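Local coordinates for protein diguanylate cyclase (Marinobacter aquaeolei VT8, PDB 3IGN) that carries a GGDEF diguanylate cyclase domain that probably condenses two GTP molecules into cyclic di-GMP, and binds that product, at residues T40-M44 with W147-D152; V65-T69 with I126-V130; V130-I134 with A154-K159. One frame throughout, in Å; residues are numbered along the deposited sequence.

Interaction 1: T40-M44 with W147-D152; sequences TSLVM and WMQKAD
The strand segment 40-44 runs fully extended across the helical turns of 147-152, the two axes 7.6 Å apart at closest and 52° from parallel; the CA atoms of M44 and A151, 5.9 Å apart, set the register. T40 meets the far end of the W147 indole, with T40 OG1 4.0 Å from W147 CH2. S41 turns its side chain away from the helix and hydrogen-bonds the backbone O of T98, a cyclic di-GMP-binding residue just after the neighbouring strand 90-96. L42 (chi1 t, chi2 p) points at the helix: its CB lies 3.6 Å from W147 CE2, and its CD2 sits over the indole face in a CH-pi contact, 4.3 Å from the five-membered ring centroid, while also reaching M148 CG at 3.6 Å. W147 (chi1 t) hydrogen-bonds A135 O through NE1. V43 points away, onto strand 90-96. M44 (selenomethionine, chi1 m) again faces the helix, its CG pressing on A151 CB at 3.2 Å and its SE 4.1 Å from the CE of selenomethionine M148. Such alternation, every second strand side chain packing under a helix, is typical of the alpha/beta sandwich of GGDEF domains, here between the central sheet and helix 144-160.

Interaction 2: V65-T69 with I126-V130; sequences VIRHT and IQYTV
Y128 is the key side chain of this contact. It stands on an extended linker, 126-130, whose backbone sends I126, Y128 and V130 toward the helical segment 65-69, while the intervening Q127 and T129 lie on the far side. The CA atoms pair V65 with Y128 at 8.3 Å and T69 with V130 at 8.8 Å, a spacing filled by side chains. With chi1 p (67°) and chi2 near -71°, the Y128 ring spans the gap and donates a hydrogen bond from Y128 OH to T69 OG1, 2.8 Å long. T69 adopts chi1 m, so that its OG1 in turn donates to V65 O one turn earlier, at 2.7 Å, making a short hydrogen-bond chain from phenol to helix carbonyl. V65 (chi1 t) lays CG1 over the face of the tyrosine ring, 3.5 Å from the centroid in a CH-pi contact, and directs CG2 to CD1 of I126 (chi1 m, chi2 t) at 4.2 Å. H68 (chi1 t) flanks the ring edge, its CD2 3.3 Å from Y128 OH, while its NE2 hydrogen-bonds S117 OG. At the other end, T69 CG2 comes only to 4.5 Å from V130 CG1. I114 of helix 100-115 also packs on T69, Y128 and V130. The arrangement is a buried tyrosine joining helix 59-74 of the GGDEF domain to the linker that leads from its two-stranded hairpin into the central sheet.

Interaction 3: V130-I134 with A154-K159; sequences VSMGI and ALYKAK
Helix segment 154-159 lies close over the extended strand segment 130-134, their axes 6.0 Å apart at closest and 144° from parallel. A154 opens the contact, its CB resting 3.7 Å from G133 CA and 3.8 Å from I134 N. At L155 the backbones all but touch: its CA is 3.8 Å from that of G133 and its N 3.6 Å from G133 CA. An ideal CB on G133 would fall 2.3 Å from L155 N, so the missing side chain permits this approach. The two elements belong to a beta-alpha-beta unit, in which helix 144-160 connects strand 130-136 to its parallel neighbour 166-168. The L155 side chain (chi1 t, chi2 p) reaches back along the strand, placing CD1 3.2 Å from S131 O. One turn on, A158 directs CB at M132 O, 3.6 Å away, and at S131 CB, 4.2 Å away. K159 lays CG against S131 CB at 3.6 Å; its NZ forms a salt bridge with D46, whereas S131 OG hydrogen-bonds D48.

Interactions 1 and 3 share one helix-on-sheet interface: their centres lie 10 Å apart, both use helix 144-160, and their strands, 40-47 and 130-136, are antiparallel neighbours in the sheet, where M44 O and G133 N lie 2.9 Å apart as a probable hydrogen bond. Along the chain their segments alternate. Interaction 2 is nested within the loop closed by interaction 1, its centre 21 Å away on the opposite side of the chain's centre. It meets interaction 3 at V130, which ends the linker and begins the strand. Helices 59-74 and 144-160 are tied to the central sheet of one GGDEF domain, whose S41 side chain lies about 8 Å from cyclic di-GMP at the probable RxxD inhibitory site.

Interaction 1: T40-M44 with W147-D152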
ATOM      1  N   THR A  40       4.735 -14.508  -5.265  1.00 20.08           N
ATOM      2  CA  THR A  40       4.945 -13.075  -5.184  1.00 21.99           C
ATOM      3  C   THR A  40       3.566 -12.451  -5.070  1.00 22.17           C
ATOM      4  O   THR A  40       2.618 -12.894  -5.711  1.00 21.79           O
ATOM      5  CB  THR A  40       5.710 -12.529  -6.417  1.00 30.06           C
ATOM      6  OG1 THR A  40       6.050 -11.154  -6.191  1.00 32.69           O
ATOM      7  CG2 THR A  40       4.879 -12.650  -7.671  1.00 31.76           C
ATOM      8  N   SER A  41       3.457 -11.437  -4.228  1.00 20.16           N
ATOM      9  CA  SER A  41       2.177 -10.790  -3.999  1.00 18.99           C
ATOM     10  C   SER A  41       2.297  -9.282  -4.098  1.00 19.81           C
ATOM     11  O   SER A  41       3.381  -8.717  -3.955  1.00 20.75           O
ATOM     12  CB  SER A  41       1.654 -11.162  -2.613  1.00 19.20           C
ATOM     13  OG  SER A  41       1.463 -12.566  -2.490  1.00 23.74           O
ATOM     14  N   LEU A  42       1.157  -8.648  -4.328  1.00 20.73           N
ATOM     15  CA  LEU A  42       1.066  -7.211  -4.441  1.00 21.55           C
ATOM     16  C   LEU A  42       0.033  -6.706  -3.442  1.00 21.28           C
ATOM     17  O   LEU A  42      -1.008  -7.336  -3.241  1.00 20.56           O
ATOM     18  CB  LEU A  42       0.614  -6.853  -5.849  1.00 25.80           C
ATOM     19  CG  LEU A  42       0.721  -5.393  -6.276  1.00 28.42           C
ATOM     20  CD1 LEU A  42       2.191  -5.043  -6.452  1.00 30.43           C
ATOM     21  CD2 LEU A  42      -0.039  -5.187  -7.578  1.00 29.07           C
ATOM     22  N   VAL A  43       0.324  -5.568  -2.822  1.00 21.21           N
ATOM     23  CA  VAL A  43      -0.587  -4.953  -1.872  1.00 22.13           C
ATOM     24  C   VAL A  43      -0.926  -3.559  -2.384  1.00 21.71           C
ATOM     25  O   VAL A  43      -0.082  -2.879  -2.956  1.00 22.17           O
ATOM     26  CB  VAL A  43       0.052  -4.807  -0.475  1.00 22.88           C
ATOM     27  CG1 VAL A  43      -0.951  -4.167   0.497  1.00 24.89           C
ATOM     28  CG2 VAL A  43       0.505  -6.163   0.036  1.00 24.12           C
HETATM   29  N   MSE A  44      -2.178  -3.158  -2.213  1.00 24.19           N
HETATM   30  CA  MSE A  44      -2.624  -1.830  -2.612  1.00 27.38           C
HETATM   31  C   MSE A  44      -3.468  -1.401  -1.429  1.00 24.68           C
HETATM   32  O   MSE A  44      -4.390  -2.116  -1.044  1.00 24.81           O
HETATM   33  CB  MSE A  44      -3.513  -1.883  -3.861  1.00 34.87           C
HETATM   34  CG  MSE A  44      -2.943  -2.666  -5.022  1.00 46.25           C
HETATM   35 SE   MSE A  44      -2.759  -1.572  -6.601  1.00 58.47          SE
HETATM   36  CE  MSE A  44      -1.305  -0.526  -5.954  1.00 50.40           C
ATOM     37  N   TRP A 147      -2.597  -7.542 -12.872  1.00 22.19           N
ATOM     38  CA  TRP A 147      -2.220  -8.022 -11.547  1.00 21.32           C
ATOM     39  C   TRP A 147      -2.592  -6.910 -10.555  1.00 20.91           C
ATOM     40  O   TRP A 147      -3.188  -7.159  -9.504  1.00 21.83           O
ATOM     41  CB  TRP A 147      -0.705  -8.298 -11.513  1.00 21.75           C
ATOM     42  CG  TRP A 147      -0.154  -8.739 -10.183  1.00 19.79           C
ATOM     43  CD1 TRP A 147      -0.839  -9.331  -9.156  1.00 18.18           C
ATOM     44  CD2 TRP A 147       1.215  -8.679  -9.768  1.00 17.62           C
ATOM     45  NE1 TRP A 147       0.020  -9.643  -8.128  1.00 18.31           N
ATOM     46  CE2 TRP A 147       1.287  -9.257  -8.477  1.00 18.43           C
ATOM     47  CE3 TRP A 147       2.391  -8.190 -10.360  1.00 19.50           C
ATOM     48  CZ2 TRP A 147       2.491  -9.365  -7.765  1.00 18.10           C
ATOM     49  CZ3 TRP A 147       3.599  -8.298  -9.642  1.00 20.20           C
ATOM     50  CH2 TRP A 147       3.631  -8.880  -8.364  1.00 21.01           C
HETATM   51  N   MSE A 148      -2.240  -5.679 -10.901  1.00 21.33           N
HETATM   52  CA  MSE A 148      -2.557  -4.546 -10.048  1.00 22.27           C
HETATM   53  C   MSE A 148      -4.074  -4.424  -9.891  1.00 22.64           C
HETATM   54  O   MSE A 148      -4.573  -4.051  -8.823  1.00 24.35           O
HETATM   55  CB  MSE A 148      -1.984  -3.264 -10.653  1.00 25.35           C
HETATM   56  CG  MSE A 148      -0.472  -3.186 -10.585  1.00 28.49           C
HETATM   57 SE   MSE A 148       0.181  -1.470 -11.206  1.00 42.94          SE
HETATM   58  CE  MSE A 148      -0.920  -0.343 -10.095  1.00 40.06           C
ATOM     59  N   GLN A 149      -4.790  -4.728 -10.966  1.00 22.88           N
ATOM     60  CA  GLN A 149      -6.243  -4.659 -10.958  1.00 26.00           C
ATOM     61  C   GLN A 149      -6.833  -5.595  -9.918  1.00 24.55           C
ATOM     62  O   GLN A 149      -7.771  -5.233  -9.220  1.00 23.50           O
ATOM     63  CB  GLN A 149      -6.804  -4.997 -12.343  1.00 29.83           C
ATOM     64  CG  GLN A 149      -8.324  -4.970 -12.407  1.00 34.55           C
ATOM     65  CD  GLN A 149      -8.846  -4.933 -13.831  1.00 43.56           C
ATOM     66  OE1 GLN A 149      -8.084  -4.720 -14.778  1.00 49.40           O
ATOM     67  NE2 GLN A 149     -10.151  -5.125 -13.991  1.00 44.83           N
ATOM     68  N   LYS A 150      -6.284  -6.802  -9.809  1.00 24.55           N
ATOM     69  CA  LYS A 150      -6.781  -7.768  -8.833  1.00 24.15           C
ATOM     70  C   LYS A 150      -6.583  -7.285  -7.402  1.00 23.82           C
ATOM     71  O   LYS A 150      -7.450  -7.481  -6.548  1.00 23.87           O
ATOM     72  CB  LYS A 150      -6.098  -9.127  -9.019  1.00 24.22           C
ATOM     73  CG  LYS A 150      -6.506  -9.845 -10.291  1.00 28.82           C
ATOM     74  CD  LYS A 150      -8.017 -10.067 -10.360  1.00 33.00           C
ATOM     75  CE  LYS A 150      -8.457 -11.340  -9.656  1.00 37.42           C
ATOM     76  NZ  LYS A 150      -9.928 -11.544  -9.805  1.00 41.16           N
ATOM     77  N   ALA A 151      -5.443  -6.654  -7.138  1.00 22.29           N
ATOM     78  CA  ALA A 151      -5.165  -6.143  -5.804  1.00 22.81           C
ATOM     79  C   ALA A 151      -6.090  -4.971  -5.497  1.00 23.60           C
ATOM     80  O   ALA A 151      -6.559  -4.808  -4.367  1.00 22.03           O
ATOM     81  CB  ALA A 151      -3.698  -5.702  -5.700  1.00 23.18           C
ATOM     82  N   ASP A 152      -6.335  -4.150  -6.509  1.00 23.35           N
ATOM     83  CA  ASP A 152      -7.208  -2.994  -6.365  1.00 25.16           C
ATOM     84  C   ASP A 152      -8.641  -3.445  -6.089  1.00 24.45           C
ATOM     85  O   ASP A 152      -9.369  -2.798  -5.335  1.00 25.72           O
ATOM     86  CB  ASP A 152      -7.172  -2.149  -7.634  1.00 30.84           C
ATOM     87  CG  ASP A 152      -7.975  -0.873  -7.501  1.00 37.50           C
ATOM     88  OD1 ASP A 152      -7.650  -0.070  -6.603  1.00 37.41           O
ATOM     89  OD2 ASP A 152      -8.927  -0.678  -8.284  1.00 42.25           O
TER

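Interaction 2: V65-T69 with I126-V130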
ATOM      1  N   VAL A  65      -0.790  12.680   8.084  1.00 36.08           N
ATOM      2  CA  VAL A  65      -1.365  11.343   8.114  1.00 35.75           C
ATOM      3  C   VAL A  65      -0.711  10.507   7.016  1.00 36.37           C
ATOM      4  O   VAL A  65      -0.403   9.336   7.222  1.00 36.52           O
ATOM      5  CB  VAL A  65      -2.896  11.390   7.902  1.00 35.38           C
ATOM      6  CG1 VAL A  65      -3.455   9.980   7.802  1.00 34.48           C
ATOM      7  CG2 VAL A  65      -3.552  12.121   9.062  1.00 37.64           C
ATOM      8  N   ILE A  66      -0.490  11.119   5.856  1.00 34.54           N
ATOM      9  CA  ILE A  66       0.146  10.428   4.743  1.00 34.33           C
ATOM     10  C   ILE A  66       1.588  10.091   5.098  1.00 34.07           C
ATOM     11  O   ILE A  66       2.040   8.967   4.888  1.00 33.62           O
ATOM     12  CB  ILE A  66       0.139  11.291   3.461  1.00 32.28           C
ATOM     13  CG1 ILE A  66      -1.267  11.318   2.863  1.00 33.73           C
ATOM     14  CG2 ILE A  66       1.126  10.738   2.452  1.00 32.00           C
ATOM     15  CD1 ILE A  66      -1.435  12.311   1.730  1.00 33.40           C
ATOM     16  N   ARG A  67       2.311  11.066   5.641  1.00 35.10           N
ATOM     17  CA  ARG A  67       3.703  10.842   6.009  1.00 35.60           C
ATOM     18  C   ARG A  67       3.836   9.766   7.077  1.00 35.87           C
ATOM     19  O   ARG A  67       4.752   8.947   7.028  1.00 36.87           O
ATOM     20  CB  ARG A  67       4.350  12.138   6.502  1.00 41.07           C
ATOM     21  CG  ARG A  67       4.959  12.975   5.396  1.00 47.30           C
ATOM     22  CD  ARG A  67       5.753  14.147   5.959  1.00 53.89           C
ATOM     23  NE  ARG A  67       4.888  15.148   6.570  1.00 58.04           N
ATOM     24  CZ  ARG A  67       4.767  16.395   6.128  1.00 61.24           C
ATOM     25  NH1 ARG A  67       5.462  16.797   5.071  1.00 62.43           N
ATOM     26  NH2 ARG A  67       3.948  17.239   6.735  1.00 62.47           N
ATOM     27  N   HIS A  68       2.927   9.767   8.044  1.00 34.70           N
ATOM     28  CA  HIS A  68       2.979   8.768   9.102  1.00 35.75           C
ATOM     29  C   HIS A  68       2.718   7.383   8.524  1.00 34.50           C
ATOM     30  O   HIS A  68       3.357   6.408   8.918  1.00 35.25           O
ATOM     31  CB  HIS A  68       1.944   9.065  10.186  1.00 34.21           C
ATOM     32  CG  HIS A  68       1.988   8.100  11.331  1.00 35.17           C
ATOM     33  ND1 HIS A  68       3.078   7.990  12.167  1.00 36.96           N
ATOM     34  CD2 HIS A  68       1.088   7.185  11.762  1.00 35.74           C
ATOM     35  CE1 HIS A  68       2.848   7.046  13.064  1.00 38.44           C
ATOM     36  NE2 HIS A  68       1.647   6.541  12.839  1.00 38.71           N
ATOM     37  N   THR A  69       1.765   7.302   7.600  1.00 32.25           N
ATOM     38  CA  THR A  69       1.425   6.035   6.966  1.00 31.47           C
ATOM     39  C   THR A  69       2.649   5.483   6.235  1.00 32.17           C
ATOM     40  O   THR A  69       2.958   4.290   6.323  1.00 30.27           O
ATOM     41  CB  THR A  69       0.274   6.214   5.958  1.00 31.68           C
ATOM     42  OG1 THR A  69      -0.874   6.738   6.636  1.00 30.75           O
ATOM     43  CG2 THR A  69      -0.094   4.875   5.324  1.00 30.55           C
ATOM     44  N   ILE A 126      -5.200  12.991  15.882  1.00 50.88           N
ATOM     45  CA  ILE A 126      -5.924  12.103  14.982  1.00 48.64           C
ATOM     46  C   ILE A 126      -5.662  10.606  15.062  1.00 46.30           C
ATOM     47  O   ILE A 126      -4.538  10.158  15.277  1.00 46.78           O
ATOM     48  CB  ILE A 126      -5.635  12.489  13.519  1.00 45.56           C
ATOM     49  CG1 ILE A 126      -5.793  13.994  13.329  1.00 41.74           C
ATOM     50  CG2 ILE A 126      -6.553  11.712  12.589  1.00 47.66           C
ATOM     51  CD1 ILE A 126      -5.414  14.474  11.948  1.00 38.80           C
ATOM     52  N   GLN A 127      -6.728   9.839  14.869  1.00 44.01           N
ATOM     53  CA  GLN A 127      -6.645   8.387  14.823  1.00 44.41           C
ATOM     54  C   GLN A 127      -7.344   8.025  13.524  1.00 40.37           C
ATOM     55  O   GLN A 127      -8.376   8.604  13.188  1.00 38.31           O
ATOM     56  CB  GLN A 127      -7.335   7.751  16.029  1.00 48.23           C
ATOM     57  CG  GLN A 127      -6.482   7.861  17.280  1.00 52.36           C
ATOM     58  CD  GLN A 127      -7.220   7.474  18.543  1.00 57.36           C
ATOM     59  OE1 GLN A 127      -7.193   8.208  19.532  1.00 61.38           O
ATOM     60  NE2 GLN A 127      -7.875   6.317  18.522  1.00 56.39           N
ATOM     61  N   TYR A 128      -6.762   7.092  12.784  1.00 38.14           N
ATOM     62  CA  TYR A 128      -7.319   6.695  11.501  1.00 36.97           C
ATOM     63  C   TYR A 128      -6.986   5.240  11.211  1.00 36.10           C
ATOM     64  O   TYR A 128      -6.311   4.580  11.993  1.00 38.57           O
ATOM     65  CB  TYR A 128      -6.741   7.580  10.392  1.00 34.43           C
ATOM     66  CG  TYR A 128      -5.255   7.378  10.150  1.00 34.88           C
ATOM     67  CD1 TYR A 128      -4.303   7.805  11.080  1.00 33.72           C
ATOM     68  CD2 TYR A 128      -4.803   6.743   8.993  1.00 34.02           C
ATOM     69  CE1 TYR A 128      -2.933   7.601  10.856  1.00 34.02           C
ATOM     70  CE2 TYR A 128      -3.448   6.537   8.763  1.00 33.01           C
ATOM     71  CZ  TYR A 128      -2.518   6.964   9.693  1.00 33.22           C
ATOM     72  OH  TYR A 128      -1.179   6.739   9.460  1.00 35.11           O
ATOM     73  N   THR A 129      -7.463   4.746  10.077  1.00 34.97           N
ATOM     74  CA  THR A 129      -7.202   3.372   9.685  1.00 33.45           C
ATOM     75  C   THR A 129      -6.956   3.274   8.192  1.00 33.21           C
ATOM     76  O   THR A 129      -7.097   4.255   7.458  1.00 29.79           O
ATOM     77  CB  THR A 129      -8.386   2.448  10.033  1.00 34.12           C
ATOM     78  OG1 THR A 129      -9.574   2.923   9.387  1.00 33.68           O
ATOM     79  CG2 THR A 129      -8.606   2.401  11.538  1.00 32.83           C
ATOM     80  N   VAL A 130      -6.581   2.080   7.750  1.00 30.55           N
ATOM     81  CA  VAL A 130      -6.335   1.833   6.336  1.00 28.72           C
ATOM     82  C   VAL A 130      -7.079   0.580   5.910  1.00 28.56           C
ATOM     83  O   VAL A 130      -7.348  -0.310   6.721  1.00 27.49           O
ATOM     84  CB  VAL A 130      -4.831   1.600   6.023  1.00 28.75           C
ATOM     85  CG1 VAL A 130      -4.058   2.920   6.071  1.00 26.96           C
ATOM     86  CG2 VAL A 130      -4.255   0.608   7.013  1.00 30.14           C
TER

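Interaction 3: V130-I134 with A154-K159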
ATOM      1  N   VAL A 130      -6.581   2.080   7.750  1.00 30.55           N
ATOM      2  CA  VAL A 130      -6.335   1.833   6.336  1.00 28.72           C
ATOM      3  C   VAL A 130      -7.079   0.580   5.910  1.00 28.56           C
ATOM      4  O   VAL A 130      -7.348  -0.310   6.721  1.00 27.49           O
ATOM      5  CB  VAL A 130      -4.831   1.600   6.023  1.00 28.75           C
ATOM      6  CG1 VAL A 130      -4.058   2.920   6.071  1.00 26.96           C
ATOM      7  CG2 VAL A 130      -4.255   0.608   7.013  1.00 30.14           C
ATOM      8  N   SER A 131      -7.419   0.531   4.631  1.00 27.26           N
ATOM      9  CA  SER A 131      -8.081  -0.630   4.047  1.00 27.45           C
ATOM     10  C   SER A 131      -6.989  -1.194   3.143  1.00 27.92           C
ATOM     11  O   SER A 131      -6.286  -0.434   2.493  1.00 26.46           O
ATOM     12  CB  SER A 131      -9.301  -0.205   3.219  1.00 27.39           C
ATOM     13  OG  SER A 131     -10.386   0.155   4.068  1.00 29.38           O
HETATM   14  N   MSE A 132      -6.842  -2.511   3.101  1.00 28.50           N
HETATM   15  CA  MSE A 132      -5.786  -3.106   2.285  1.00 26.01           C
HETATM   16  C   MSE A 132      -6.241  -4.279   1.427  1.00 25.77           C
HETATM   17  O   MSE A 132      -7.045  -5.106   1.859  1.00 27.52           O
HETATM   18  CB  MSE A 132      -4.645  -3.559   3.198  1.00 25.66           C
HETATM   19  CG  MSE A 132      -4.276  -2.524   4.257  1.00 29.39           C
HETATM   20 SE   MSE A 132      -2.853  -3.103   5.429  1.00 37.26          SE
HETATM   21  CE  MSE A 132      -3.876  -4.115   6.649  1.00 43.42           C
ATOM     22  N   GLY A 133      -5.706  -4.342   0.210  1.00 23.45           N
ATOM     23  CA  GLY A 133      -6.032  -5.418  -0.708  1.00 21.17           C
ATOM     24  C   GLY A 133      -4.779  -6.160  -1.120  1.00 21.73           C
ATOM     25  O   GLY A 133      -3.772  -5.537  -1.447  1.00 22.49           O
ATOM     26  N   ILE A 134      -4.847  -7.487  -1.110  1.00 21.37           N
ATOM     27  CA  ILE A 134      -3.711  -8.339  -1.462  1.00 21.64           C
ATOM     28  C   ILE A 134      -4.046  -9.220  -2.658  1.00 23.28           C
ATOM     29  O   ILE A 134      -5.141  -9.762  -2.753  1.00 23.91           O
ATOM     30  CB  ILE A 134      -3.343  -9.293  -0.294  1.00 21.16           C
ATOM     31  CG1 ILE A 134      -2.831  -8.507   0.911  1.00 21.12           C
ATOM     32  CG2 ILE A 134      -2.294 -10.320  -0.750  1.00 22.50           C
ATOM     33  CD1 ILE A 134      -2.783  -9.357   2.174  1.00 21.23           C
ATOM     34  N   ALA A 154      -9.493  -6.204  -4.534  1.00 24.18           N
ATOM     35  CA  ALA A 154      -9.499  -6.703  -3.168  1.00 24.70           C
ATOM     36  C   ALA A 154      -9.586  -5.514  -2.213  1.00 25.15           C
ATOM     37  O   ALA A 154     -10.252  -5.584  -1.177  1.00 25.47           O
ATOM     38  CB  ALA A 154      -8.227  -7.502  -2.904  1.00 23.64           C
ATOM     39  N   LEU A 155      -8.910  -4.428  -2.568  1.00 23.17           N
ATOM     40  CA  LEU A 155      -8.915  -3.218  -1.754  1.00 25.15           C
ATOM     41  C   LEU A 155     -10.326  -2.648  -1.693  1.00 26.24           C
ATOM     42  O   LEU A 155     -10.800  -2.250  -0.632  1.00 25.70           O
ATOM     43  CB  LEU A 155      -7.963  -2.174  -2.347  1.00 23.68           C
ATOM     44  CG  LEU A 155      -8.039  -0.750  -1.782  1.00 24.78           C
ATOM     45  CD1 LEU A 155      -7.867  -0.770  -0.281  1.00 25.49           C
ATOM     46  CD2 LEU A 155      -6.966   0.102  -2.438  1.00 25.60           C
ATOM     47  N   TYR A 156     -10.998  -2.616  -2.837  1.00 25.42           N
ATOM     48  CA  TYR A 156     -12.357  -2.086  -2.876  1.00 25.71           C
ATOM     49  C   TYR A 156     -13.271  -2.926  -1.990  1.00 25.46           C
ATOM     50  O   TYR A 156     -14.139  -2.390  -1.296  1.00 27.10           O
ATOM     51  CB  TYR A 156     -12.896  -2.068  -4.306  1.00 25.00           C
ATOM     52  CG  TYR A 156     -14.174  -1.275  -4.437  1.00 23.44           C
ATOM     53  CD1 TYR A 156     -14.177   0.104  -4.240  1.00 25.04           C
ATOM     54  CD2 TYR A 156     -15.381  -1.905  -4.719  1.00 21.24           C
ATOM     55  CE1 TYR A 156     -15.362   0.845  -4.315  1.00 25.68           C
ATOM     56  CE2 TYR A 156     -16.576  -1.177  -4.797  1.00 19.70           C
ATOM     57  CZ  TYR A 156     -16.555   0.194  -4.592  1.00 23.81           C
ATOM     58  OH  TYR A 156     -17.728   0.915  -4.657  1.00 23.96           O
ATOM     59  N   LYS A 157     -13.086  -4.241  -2.015  1.00 25.20           N
ATOM     60  CA  LYS A 157     -13.892  -5.125  -1.185  1.00 27.98           C
ATOM     61  C   LYS A 157     -13.626  -4.826   0.290  1.00 28.67           C
ATOM     62  O   LYS A 157     -14.541  -4.856   1.110  1.00 29.30           O
ATOM     63  CB  LYS A 157     -13.562  -6.592  -1.479  1.00 30.79           C
ATOM     64  CG  LYS A 157     -14.011  -7.088  -2.856  1.00 34.63           C
ATOM     65  CD  LYS A 157     -13.576  -8.537  -3.085  1.00 37.53           C
ATOM     66  CE  LYS A 157     -14.039  -9.087  -4.437  1.00 38.81           C
ATOM     67  NZ  LYS A 157     -15.410  -9.694  -4.387  1.00 43.34           N
ATOM     68  N   ALA A 158     -12.370  -4.544   0.631  1.00 27.33           N
ATOM     69  CA  ALA A 158     -12.024  -4.241   2.020  1.00 24.95           C
ATOM     70  C   ALA A 158     -12.741  -2.974   2.478  1.00 26.66           C
ATOM     71  O   ALA A 158     -13.225  -2.897   3.612  1.00 27.73           O
ATOM     72  CB  ALA A 158     -10.500  -4.063   2.168  1.00 24.89           C
ATOM     73  N   LYS A 159     -12.799  -1.987   1.593  1.00 24.77           N
ATOM     74  CA  LYS A 159     -13.445  -0.712   1.897  1.00 27.42           C
ATOM     75  C   LYS A 159     -14.950  -0.860   2.038  1.00 26.10           C
ATOM     76  O   LYS A 159     -15.551  -0.324   2.967  1.00 25.34           O
ATOM     77  CB  LYS A 159     -13.152   0.309   0.797  1.00 25.89           C
ATOM     78  CG  LYS A 159     -11.668   0.587   0.609  1.00 32.65           C
ATOM     79  CD  LYS A 159     -11.391   1.905  -0.108  1.00 38.50           C
ATOM     80  CE  LYS A 159     -11.297   1.748  -1.612  1.00 42.94           C
ATOM     81  NZ  LYS A 159     -10.476   2.860  -2.182  1.00 44.15           N
TER